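Long-range contact in immunoreactive 84kD antigen PG93 (Porphyromonas gingivalis, PDB 5M11), which is an essential cell-surface component of the type-IX secretion system, built largely of beta-propellers and carrying zinc and calcium ions: residues Thr591-Asp596 / Ile636-Leu641. Numbering follows the deposited sequence.
Sequences TDIVVD and ILSLAL. With GOL (glycerol), chain R.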
loop_
_atom_site.group_PDB
_atom_site.type_symbol
_atom_site.label_atom_id
_atom_site.label_comp_id
_atom_site.label_asym_id
_atom_site.label_seq_id
_atom_site.Cartn_x
_atom_site.Cartn_y
_atom_site.Cartn_z
ATOM N N THR A 591 -7.043 7.689 -11.758
ATOM C CA THR A 591 -6.233 6.503 -12.046
ATOM C C THR A 591 -7.105 5.266 -12.370
ATOM O O THR A 591 -6.733 4.481 -13.250
ATOM C CB THR A 591 -5.304 6.231 -10.869
ATOM O OG1 THR A 591 -6.102 6.112 -9.699
ATOM C CG2 THR A 591 -4.293 7.339 -10.653
ATOM N N ASP A 592 -8.249 5.080 -11.667
ATOM C CA ASP A 592 -9.139 3.942 -11.935
ATOM C C ASP A 592 -10.605 4.272 -11.696
ATOM O O ASP A 592 -10.940 5.193 -10.937
ATOM C CB ASP A 592 -8.754 2.676 -11.129
ATOM C CG ASP A 592 -8.923 1.364 -11.912
ATOM O OD1 ASP A 592 -9.371 1.416 -13.088
ATOM O OD2 ASP A 592 -8.573 0.294 -11.365
ATOM N N ILE A 593 -11.477 3.511 -12.390
ATOM C CA ILE A 593 -12.945 3.579 -12.324
ATOM C C ILE A 593 -13.480 2.137 -12.308
ATOM O O ILE A 593 -13.077 1.309 -13.126
ATOM C CB ILE A 593 -13.623 4.444 -13.466
ATOM C CG1 ILE A 593 -12.934 5.809 -13.658
ATOM C CG2 ILE A 593 -15.134 4.643 -13.210
ATOM C CD1 ILE A 593 -12.916 6.310 -15.043
ATOM N N VAL A 594 -14.416 1.872 -11.388
ATOM C CA VAL A 594 -15.130 0.612 -11.206
ATOM C C VAL A 594 -16.628 0.966 -11.071
ATOM O O VAL A 594 -16.947 2.025 -10.525
ATOM C CB VAL A 594 -14.528 -0.150 -10.011
ATOM C CG1 VAL A 594 -15.555 -1.001 -9.283
ATOM C CG2 VAL A 594 -13.351 -0.991 -10.469
ATOM N N VAL A 595 -17.536 0.133 -11.636
ATOM C CA VAL A 595 -18.980 0.415 -11.631
ATOM C C VAL A 595 -19.775 -0.635 -10.797
ATOM O O VAL A 595 -19.683 -1.853 -11.028
ATOM C CB VAL A 595 -19.542 0.552 -13.076
ATOM C CG1 VAL A 595 -21.047 0.812 -13.070
ATOM C CG2 VAL A 595 -18.820 1.653 -13.853
ATOM N N ASP A 596 -20.577 -0.104 -9.848
ATOM C CA ASP A 596 -21.507 -0.764 -8.916
ATOM C C ASP A 596 -22.593 -1.586 -9.589
ATOM O O ASP A 596 -22.913 -1.389 -10.756
ATOM C CB ASP A 596 -22.267 0.329 -8.105
ATOM C CG ASP A 596 -21.880 0.520 -6.655
ATOM O OD1 ASP A 596 -20.852 -0.060 -6.231
ATOM O OD2 ASP A 596 -22.605 1.262 -5.933
ATOM N N ILE A 636 -4.228 6.449 -4.886
ATOM C CA ILE A 636 -4.764 5.133 -5.235
ATOM C C ILE A 636 -4.365 4.823 -6.669
ATOM O O ILE A 636 -4.632 5.616 -7.564
ATOM C CB ILE A 636 -6.309 5.054 -5.031
ATOM C CG1 ILE A 636 -6.733 5.625 -3.657
ATOM C CG2 ILE A 636 -6.835 3.599 -5.243
ATOM C CD1 ILE A 636 -8.186 5.962 -3.544
ATOM N N LEU A 637 -3.744 3.663 -6.877
ATOM C CA LEU A 637 -3.213 3.216 -8.164
ATOM C C LEU A 637 -4.187 2.338 -8.943
ATOM O O LEU A 637 -4.181 2.378 -10.180
ATOM C CB LEU A 637 -1.899 2.443 -7.921
ATOM C CG LEU A 637 -0.615 3.284 -7.943
ATOM C CD1 LEU A 637 -0.478 4.155 -6.702
ATOM C CD2 LEU A 637 0.598 2.405 -8.098
ATOM N N SER A 638 -4.997 1.523 -8.213
ATOM C CA SER A 638 -5.962 0.587 -8.783
ATOM C C SER A 638 -7.187 0.330 -7.877
ATOM O O SER A 638 -7.173 0.628 -6.681
ATOM C CB SER A 638 -5.274 -0.740 -9.086
ATOM O OG SER A 638 -4.611 -1.261 -7.946
ATOM N N LEU A 639 -8.243 -0.236 -8.491
ATOM C CA LEU A 639 -9.518 -0.675 -7.917
ATOM C C LEU A 639 -9.938 -2.063 -8.517
ATOM O O LEU A 639 -9.473 -2.448 -9.604
ATOM C CB LEU A 639 -10.632 0.370 -8.171
ATOM C CG LEU A 639 -10.591 1.715 -7.429
ATOM C CD1 LEU A 639 -11.768 2.571 -7.811
ATOM C CD2 LEU A 639 -10.527 1.548 -5.900
ATOM N N ALA A 640 -10.793 -2.814 -7.785
ATOM C CA ALA A 640 -11.367 -4.121 -8.158
ATOM C C ALA A 640 -12.481 -4.383 -7.218
ATOM O O ALA A 640 -12.349 -4.079 -6.039
ATOM C CB ALA A 640 -10.331 -5.236 -8.085
ATOM N N LEU A 641 -13.590 -4.906 -7.705
ATOM C CA LEU A 641 -14.761 -5.109 -6.872
ATOM C C LEU A 641 -15.282 -6.543 -6.943
ATOM O O LEU A 641 -15.490 -7.084 -8.034
ATOM C CB LEU A 641 -15.833 -4.111 -7.347
ATOM C CG LEU A 641 -17.213 -4.135 -6.723
ATOM C CD1 LEU A 641 -17.186 -3.543 -5.341
ATOM C CD2 LEU A 641 -18.166 -3.373 -7.576
HETATM C C1 GOL R . -10.100 -1.615 -14.169
HETATM O O1 GOL R . -8.907 -1.304 -14.867
HETATM C C2 GOL R . -9.844 -2.727 -13.182
HETATM O O2 GOL R . -8.878 -2.284 -12.227
HETATM C C3 GOL R . -11.108 -3.168 -12.479
HETATM O O3 GOL R . -11.146 -4.582 -12.305
#
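Val594, Leu639 and Asp592 carry the join between two successive blades of a beta-propeller. Strands 589-595 and 636-642 are the innermost of their blades; over residues 591-595 and 636-641 they run nearly parallel, 17° apart, bridged by side chains rather than paired backbones. Val594 sends one methyl to each of two leucines: CG2 packs on CB of Leu639 at 3.8 Å and CG1 on CB of Leu641 at 3.7 Å. Valine suits this place because its methyls diverge and reach alternate residues of the neighbouring strand. A chi1 of 176° swings Leu641 so that CD2 lies against Val594 CG1 and near the carbonyl O of Val595.

Beside this seam, Asp592 OD2 accepts the backbone N-H of Leu639 through its anti lone pair (2.9 Å); aspartate's short arm ends in an acceptor that reaches this amide. A glycerol, probably from the crystallisation liquor, places O2 2.7 Å from both Asp592 OD2 and Leu639 O. Asp592 and nearby Glu318 belong to one zinc site, and a zinc ion lies about 4 Å from the nearest Asp592 side-chain atom. Classic bulges occur at Thr591-Asp592 and Leu637-Ser638. The Thr591 hydroxyl faces the neighbouring strand, where OG1 donates to Ile636 O at 2.6 Å, tilted 31° from the carbonyl plane.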